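Local coordinates for stress-induced-phosphoprotein 1 (Caenorhabditis elegans, PDB 4GCN) that links the Hsp70 and Hsp90 chaperones as a co-chaperone, binding Hsp90 and inhibiting its ATPase, and raises longevity and thermotolerance, at residues Ala89-Gln94 and Val119-Glu124; Leu14-Tyr19 and Tyr45-Ala50. All blocks are in the same frame, centred on the assembly; numbering follows the deposited sequence. Where two conformers were deposited one is given.

This N-terminal TPR domain is a worked example of a helical repeat array, illustrated here by two small surface contacts, each centred on side-chain amides. Contact 2 comes first along the chain and closes before contact 1 opens: it joins helix 3-20 to helix 42-54, whereas contact 1 joins helix 79-95 to the last helix, 116-126. The two share no helix and do not touch; their centres lie 23 Å apart, on opposite sides of the centre of the chain, with about 7 Å between nearest atoms. Between its two segments the chain passes through one intervening helix, 24-37 in contact 2 and 99-112 in contact 1, so the same kind of long-range link recurs towards both ends of the array, which probably binds chaperone tails as in related Hop TPR domains.

Contact 1: residues Ala89-Gln94 and Val119-Glu124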
ATOM      1  N   ALA A  89      -1.665   4.809  -3.938  1.00 22.73           N
ATOM      2  CA  ALA A  89      -2.992   5.116  -4.346  1.00 21.59           C
ATOM      3  C   ALA A  89      -3.058   6.143  -5.484  1.00 21.39           C
ATOM      4  O   ALA A  89      -3.912   5.989  -6.367  1.00 23.27           O
ATOM      5  CB  ALA A  89      -3.838   5.654  -3.153  1.00 21.08           C
ATOM      6  N   GLY A  90      -2.225   7.187  -5.432  1.00 21.05           N
ATOM      7  CA  GLY A  90      -2.200   8.171  -6.460  1.00 22.08           C
ATOM      8  C   GLY A  90      -1.818   7.584  -7.805  1.00 24.50           C
ATOM      9  O   GLY A  90      -2.441   7.847  -8.827  1.00 22.69           O
ATOM     10  N   ASN A  91      -0.758   6.773  -7.792  1.00 24.48           N
ATOM     11  CA  ASN A  91      -0.380   6.059  -8.965  1.00 24.56           C
ATOM     12  C   ASN A  91      -1.457   5.110  -9.558  1.00 24.38           C
ATOM     13  O   ASN A  91      -1.649   5.044 -10.785  1.00 24.79           O
ATOM     14  CB  ASN A  91       0.917   5.329  -8.670  1.00 25.80           C
ATOM     15  CG  ASN A  91       2.108   6.265  -8.667  1.00 31.24           C
ATOM     16  OD1 ASN A  91       2.679   6.534  -7.614  1.00 38.82           O
ATOM     17  ND2 ASN A  91       2.517   6.715  -9.823  1.00 33.11           N
ATOM     18  N   ALA A  92      -2.151   4.377  -8.690  1.00 22.35           N
ATOM     19  CA  ALA A  92      -3.248   3.520  -9.099  1.00 20.56           C
ATOM     20  C   ALA A  92      -4.378   4.319  -9.759  1.00 23.42           C
ATOM     21  O   ALA A  92      -4.979   3.838 -10.700  1.00 24.63           O
ATOM     22  CB  ALA A  92      -3.796   2.647  -7.935  1.00 19.54           C
ATOM     23  N   PHE A  93      -4.670   5.518  -9.247  1.00 23.79           N
ATOM     24  CA  PHE A  93      -5.595   6.439  -9.865  1.00 23.97           C
ATOM     25  C   PHE A  93      -5.137   6.986 -11.203  1.00 23.64           C
ATOM     26  O   PHE A  93      -5.903   6.982 -12.176  1.00 23.86           O
ATOM     27  CB  PHE A  93      -6.024   7.533  -8.941  1.00 21.70           C
ATOM     28  CG  PHE A  93      -7.226   7.186  -8.107  1.00 22.45           C
ATOM     29  CD1 PHE A  93      -8.458   6.872  -8.720  1.00 23.25           C
ATOM     30  CD2 PHE A  93      -7.146   7.169  -6.738  1.00 22.68           C
ATOM     31  CE1 PHE A  93      -9.581   6.662  -7.968  1.00 22.87           C
ATOM     32  CE2 PHE A  93      -8.289   6.889  -5.954  1.00 22.41           C
ATOM     33  CZ  PHE A  93      -9.483   6.628  -6.572  1.00 22.86           C
ATOM     34  N   GLN A  94      -3.881   7.316 -11.330  1.00 23.38           N
ATOM     35  CA  GLN A  94      -3.361   7.640 -12.654  1.00 25.63           C
ATOM     36  C   GLN A  94      -3.571   6.520 -13.679  1.00 25.67           C
ATOM     37  O   GLN A  94      -3.875   6.770 -14.847  1.00 23.95           O
ATOM     38  CB  GLN A  94      -1.871   7.931 -12.650  1.00 26.68           C
ATOM     39  CG  GLN A  94      -1.433   9.239 -12.102  1.00 27.58           C
ATOM     40  CD  GLN A  94       0.059   9.399 -12.249  1.00 28.25           C
ATOM     41  OE1 GLN A  94       0.772   8.841 -11.451  1.00 28.18           O
ATOM     42  NE2 GLN A  94       0.522  10.156 -13.290  1.00 29.42           N
ATOM     43  N   VAL A 119       7.051  15.921  -5.361  1.00 29.02           N
ATOM     44  CA  VAL A 119       6.720  17.350  -5.429  1.00 30.33           C
ATOM     45  C   VAL A 119       6.798  17.829  -6.863  1.00 31.90           C
ATOM     46  O   VAL A 119       5.963  18.602  -7.316  1.00 29.29           O
ATOM     47  CB  VAL A 119       7.656  18.237  -4.526  1.00 32.02           C
ATOM     48  CG1 VAL A 119       7.396  19.720  -4.771  1.00 33.03           C
ATOM     49  CG2 VAL A 119       7.468  17.904  -3.031  1.00 30.93           C
ATOM     50  N   LYS A 120       7.829  17.369  -7.570  1.00 29.75           N
ATOM     51  CA  LYS A 120       8.043  17.792  -8.933  1.00 31.91           C
ATOM     52  C   LYS A 120       7.005  17.178  -9.870  1.00 33.17           C
ATOM     53  O   LYS A 120       6.412  17.888 -10.722  1.00 29.69           O
ATOM     54  CB  LYS A 120       9.455  17.428  -9.379  1.00 31.97           C
ATOM     55  CG  LYS A 120      10.566  18.250  -8.709  1.00 32.23           C
ATOM     56  CD  LYS A 120      11.936  18.008  -9.373  1.00 33.24           C
ATOM     57  CE  LYS A 120      13.103  18.580  -8.557  1.00 33.01           C
ATOM     58  NZ  LYS A 120      14.357  18.427  -9.303  1.00 35.70           N
ATOM     59  N   LYS A 121       6.749  15.898  -9.644  1.00 31.31           N
ATOM     60  CA  LYS A 121       5.749  15.153 -10.402  1.00 32.27           C
ATOM     61  C   LYS A 121       4.356  15.800 -10.308  1.00 31.68           C
ATOM     62  O   LYS A 121       3.657  15.922 -11.295  1.00 30.19           O
ATOM     63  CB  LYS A 121       5.689  13.693  -9.934  1.00 32.64           C
ATOM     64  CG  LYS A 121       4.415  12.947 -10.396  1.00 32.92           C
ATOM     65  CD  LYS A 121       4.560  11.433 -10.397  1.00 33.54           C
ATOM     66  CE  LYS A 121       3.222  10.791 -10.667  1.00 33.45           C
ATOM     67  NZ  LYS A 121       3.374   9.345 -10.851  1.00 30.94           N
ATOM     68  N   VAL A 122       3.968  16.217  -9.114  1.00 31.35           N
ATOM     69  CA  VAL A 122       2.649  16.844  -8.926  1.00 31.84           C
ATOM     70  C   VAL A 122       2.536  18.220  -9.594  1.00 34.42           C
ATOM     71  O   VAL A 122       1.485  18.545 -10.153  1.00 33.51           O
ATOM     72  CB  VAL A 122       2.305  16.940  -7.446  1.00 32.35           C
ATOM     73  CG1 VAL A 122       1.057  17.769  -7.254  1.00 34.00           C
ATOM     74  CG2 VAL A 122       2.135  15.531  -6.881  1.00 31.05           C
ATOM     75  N   LYS A 123       3.599  19.019  -9.500  1.00 37.61           N
ATOM     76  CA  LYS A 123       3.620  20.286 -10.214  0.60 39.26           C
ATOM     77  C   LYS A 123       3.420  20.033 -11.730  1.00 41.80           C
ATOM     78  O   LYS A 123       2.585  20.705 -12.337  1.00 41.61           O
ATOM     79  CB  LYS A 123       4.874  21.081  -9.872  0.60 41.71           C
ATOM     80  CG  LYS A 123       4.714  21.961  -8.609  0.60 42.36           C
ATOM     81  CD  LYS A 123       6.042  22.214  -7.872  0.60 42.64           C
ATOM     82  CE  LYS A 123       5.866  22.660  -6.414  0.60 40.92           C
ATOM     83  NZ  LYS A 123       7.164  23.099  -5.815  0.60 42.49           N
ATOM     84  N   GLU A 124       4.117  19.036 -12.301  1.00 39.61           N
ATOM     85  CA  GLU A 124       3.968  18.687 -13.706  1.00 42.58           C
ATOM     86  C   GLU A 124       2.559  18.286 -14.020  1.00 39.60           C
ATOM     87  O   GLU A 124       2.036  18.669 -15.047  1.00 40.00           O
ATOM     88  CB  GLU A 124       4.891  17.549 -14.128  1.00 45.62           C
ATOM     89  CG  GLU A 124       6.367  17.916 -14.132  1.00 52.04           C
ATOM     90  CD  GLU A 124       6.591  19.185 -14.906  1.00 56.81           C
ATOM     91  OE1 GLU A 124       6.220  19.224 -16.101  1.00 59.70           O
ATOM     92  OE2 GLU A 124       7.074  20.163 -14.305  1.00 67.00           O
TER
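K121 reaches the side-chain amide of Q94 from the opposite direction, its NZ arriving at OE1, between two helices that stand well apart: the nearest CA atoms, those of N91 and K121, are 11.1 Å from each other. K121 bridges the gap by running fully extended, its CG set opposite the backbone N (chi1 164°) and every later bond straight, which delivers the ammonium group to the facing helix. The tight part is this tip: K121 NZ donates to Q94 OE1 at 2.7 Å, lying in the plane of the amide and on a lone pair, with a C=O...donor angle of 129°. K121 CE, bonded to NZ, comes to 3.2 Å from Q94 OE1. The amide of N91 lies beside the ammonium group, though which way round it is turned is doubtful. Elsewhere the contact is loose: Q94 NE2 comes no nearer to K121 CE than 3.8 Å, all three touching residues are partly exposed, and only 101 Å² is buried. F106 of helix 99-112 touches both Q94 and K121. A leucine in place of Q94 removes the carbonyl acceptor, and K121 NZ would probably be left without this mate and be less firmly fixed. In chemical terms a probably charged ammonium group meets a neutral amide, one small surface link between helix 116-126 and helix 79-95 of the third predicted TPR repeat, with no salt bridge between the two segments.

Contact 2: residues Leu14-Tyr19 and Tyr45-Ala50; sequences LGNAAY and YNNKAA
Helix 3-20 and helix 42-54 come closest within these segments at N16 and N47, whose CA atoms are 8.1 Å apart, a spacing that leaves the bridging to side chains. The two asparagine side chains cross at about a right angle, with their amide planes well turned against each other. N16 ND2 gives a hydrogen bond to N47 OD1 at 3.2 Å with an N-H...O angle of 156°; the acceptor lies nearly in the amide plane of N16, while the donor stands some 40° out of the carbonyl plane of N47 and so misses its lone pairs. A water closes the ring, donating to N47 OD1 at 3.1 Å and weakly to N16 OD1 at 3.4 Å. N47 OD1 therefore accepts two bonds. The stronger partner of N16 ND2 is Y31 OH on helix 24-37, and the two bonds together limit the turning of the N16 amide.

One helical turn further on the contact is looser and mixed. Y19 swings its ring across the gap because CG lies opposite the backbone N (chi1 176°); its OH lies 3.8 Å from A50 O and 4.0 Å from A50 CB, while Y19 CZ is 4.4 Å from that methyl. V51 and E54 of helix 42-54 also touch this tyrosine.

Segment 14-19 belongs to the first predicted TPR repeat and segment 45-50 to the second, so the contact joins successive repeats. In Hop-type TPR domains, paired asparagines on the concave face receive the terminal carboxylate of a chaperone tail; N16 and N47, linked by amide and water, are consistent with that peptide-binding groove.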
ATOM      1  N   LEU A  14       6.463 -15.406   3.434  1.00 31.49           N
ATOM      2  CA  LEU A  14       6.029 -16.393   2.447  1.00 31.35           C
ATOM      3  C   LEU A  14       5.320 -15.687   1.291  1.00 30.97           C
ATOM      4  O   LEU A  14       5.473 -16.036   0.097  1.00 28.83           O
ATOM      5  CB  LEU A  14       5.082 -17.450   3.080  1.00 31.88           C
ATOM      6  CG  LEU A  14       5.700 -18.329   4.193  1.00 32.12           C
ATOM      7  CD1 LEU A  14       4.717 -19.392   4.679  1.00 32.49           C
ATOM      8  CD2 LEU A  14       6.963 -19.026   3.726  1.00 32.41           C
ATOM      9  N   GLY A  15       4.468 -14.746   1.618  1.00 29.07           N
ATOM     10  CA  GLY A  15       3.863 -13.907   0.557  1.00 29.36           C
ATOM     11  C   GLY A  15       4.886 -13.194  -0.359  1.00 28.32           C
ATOM     12  O   GLY A  15       4.699 -13.146  -1.605  1.00 26.53           O
ATOM     13  N   ASN A  16       5.954 -12.626   0.240  1.00 27.90           N
ATOM     14  CA  ASN A  16       6.990 -11.928  -0.501  1.00 28.54           C
ATOM     15  C   ASN A  16       7.678 -12.909  -1.423  1.00 28.74           C
ATOM     16  O   ASN A  16       8.000 -12.574  -2.518  1.00 30.91           O
ATOM     17  CB  ASN A  16       8.059 -11.303   0.404  1.00 29.67           C
ATOM     18  CG  ASN A  16       7.581 -10.118   1.263  1.00 30.70           C
ATOM     19  OD1 ASN A  16       8.349  -9.673   2.155  1.00 35.38           O
ATOM     20  ND2 ASN A  16       6.371  -9.626   1.082  1.00 26.55           N
ATOM     21  N   ALA A  17       7.911 -14.132  -0.985  1.00 29.65           N
ATOM     22  CA  ALA A  17       8.606 -15.106  -1.845  1.00 33.25           C
ATOM     23  C   ALA A  17       7.763 -15.479  -3.094  1.00 30.82           C
ATOM     24  O   ALA A  17       8.307 -15.641  -4.177  1.00 33.46           O
ATOM     25  CB  ALA A  17       9.055 -16.368  -1.056  1.00 31.86           C
ATOM     26  N   ALA A  18       6.444 -15.617  -2.925  1.00 30.30           N
ATOM     27  CA  ALA A  18       5.539 -15.810  -4.057  1.00 29.38           C
ATOM     28  C   ALA A  18       5.532 -14.543  -4.944  1.00 28.65           C
ATOM     29  O   ALA A  18       5.541 -14.619  -6.158  1.00 27.85           O
ATOM     30  CB  ALA A  18       4.135 -16.118  -3.569  1.00 30.31           C
ATOM     31  N   TYR A  19       5.459 -13.382  -4.306  1.00 28.61           N
ATOM     32  CA  TYR A  19       5.380 -12.124  -5.017  1.00 30.12           C
ATOM     33  C   TYR A  19       6.576 -11.929  -5.891  1.00 30.73           C
ATOM     34  O   TYR A  19       6.424 -11.514  -7.035  1.00 33.02           O
ATOM     35  CB  TYR A  19       5.264 -10.959  -4.057  1.00 29.71           C
ATOM     36  CG  TYR A  19       5.262  -9.576  -4.698  1.00 32.04           C
ATOM     37  CD1 TYR A  19       4.326  -9.223  -5.663  1.00 39.49           C
ATOM     38  CD2 TYR A  19       6.175  -8.602  -4.301  1.00 37.35           C
ATOM     39  CE1 TYR A  19       4.300  -7.941  -6.232  1.00 39.60           C
ATOM     40  CE2 TYR A  19       6.126  -7.314  -4.850  1.00 44.88           C
ATOM     41  CZ  TYR A  19       5.201  -7.009  -5.818  1.00 39.16           C
ATOM     42  OH  TYR A  19       5.200  -5.780  -6.384  1.00 44.23           O
ATOM     43  N   TYR A  45      -1.040  -4.600   4.368  1.00 24.42           N
ATOM     44  CA  TYR A  45      -1.968  -3.842   3.510  1.00 23.58           C
ATOM     45  C   TYR A  45      -1.258  -3.170   2.356  1.00 23.98           C
ATOM     46  O   TYR A  45      -1.699  -3.315   1.169  1.00 25.93           O
ATOM     47  CB  TYR A  45      -2.789  -2.863   4.331  1.00 24.81           C
ATOM     48  CG  TYR A  45      -3.565  -3.517   5.415  1.00 24.46           C
ATOM     49  CD1 TYR A  45      -4.829  -4.056   5.180  1.00 27.00           C
ATOM     50  CD2 TYR A  45      -3.086  -3.577   6.693  1.00 25.67           C
ATOM     51  CE1 TYR A  45      -5.579  -4.625   6.195  1.00 27.31           C
ATOM     52  CE2 TYR A  45      -3.835  -4.145   7.702  1.00 27.55           C
ATOM     53  CZ  TYR A  45      -5.083  -4.680   7.440  1.00 27.26           C
ATOM     54  OH  TYR A  45      -5.809  -5.257   8.430  1.00 28.80           O
ATOM     55  N   ASN A  46      -0.060  -2.663   2.623  1.00 23.69           N
ATOM     56  CA  ASN A  46       0.744  -2.105   1.582  1.00 22.57           C
ATOM     57  C   ASN A  46       1.226  -3.219   0.655  1.00 25.31           C
ATOM     58  O   ASN A  46       1.263  -2.995  -0.550  1.00 25.55           O
ATOM     59  CB  ASN A  46       1.965  -1.305   2.076  1.00 22.87           C
ATOM     60  CG  ASN A  46       1.619   0.089   2.638  1.00 23.65           C
ATOM     61  OD1 ASN A  46       0.618   0.679   2.266  1.00 25.03           O
ATOM     62  ND2 ASN A  46       2.492   0.627   3.537  1.00 22.40           N
ATOM     63  N   ASN A  47       1.619  -4.392   1.194  1.00 23.29           N
ATOM     64  CA  ASN A  47       2.138  -5.450   0.301  1.00 24.42           C
ATOM     65  C   ASN A  47       1.006  -5.982  -0.570  1.00 23.36           C
ATOM     66  O   ASN A  47       1.187  -6.196  -1.731  1.00 22.67           O
ATOM     67  CB  ASN A  47       2.768  -6.584   1.109  1.00 26.16           C
ATOM     68  CG  ASN A  47       4.128  -6.234   1.693  1.00 30.75           C
ATOM     69  OD1 ASN A  47       4.805  -7.112   2.173  1.00 39.16           O
ATOM     70  ND2 ASN A  47       4.526  -4.995   1.651  1.00 26.86           N
ATOM     71  N   LYS A  48      -0.213  -6.100  -0.053  1.00 21.90           N
ATOM     72  CA  LYS A  48      -1.331  -6.519  -0.874  1.00 24.13           C
ATOM     73  C   LYS A  48      -1.661  -5.502  -1.991  1.00 25.24           C
ATOM     74  O   LYS A  48      -1.924  -5.889  -3.118  1.00 26.35           O
ATOM     75  CB  LYS A  48      -2.593  -6.678  -0.065  1.00 28.80           C
ATOM     76  CG  LYS A  48      -2.710  -8.045   0.550  1.00 31.45           C
ATOM     77  CD  LYS A  48      -4.111  -8.387   0.931  1.00 31.42           C
ATOM     78  CE  LYS A  48      -5.120  -8.561  -0.189  1.00 31.30           C
ATOM     79  NZ  LYS A  48      -5.410  -9.936  -0.703  1.00 29.16           N
ATOM     80  N   ALA A  49      -1.556  -4.222  -1.668  1.00 22.31           N
ATOM     81  CA  ALA A  49      -1.713  -3.134  -2.647  1.00 21.74           C
ATOM     82  C   ALA A  49      -0.729  -3.232  -3.786  1.00 25.21           C
ATOM     83  O   ALA A  49      -1.084  -3.063  -4.939  1.00 24.25           O
ATOM     84  CB  ALA A  49      -1.668  -1.763  -1.930  1.00 21.46           C
ATOM     85  N   ALA A  50       0.519  -3.534  -3.453  1.00 24.71           N
ATOM     86  CA  ALA A  50       1.562  -3.696  -4.421  1.00 24.96           C
ATOM     87  C   ALA A  50       1.277  -4.858  -5.364  1.00 24.70           C
ATOM     88  O   ALA A  50       1.496  -4.757  -6.576  1.00 26.81           O
ATOM     89  CB  ALA A  50       2.876  -3.895  -3.714  1.00 28.46           C
TER
HETATM   90  O   HOH W   1       7.675  -6.600   3.326  1.00 36.36           O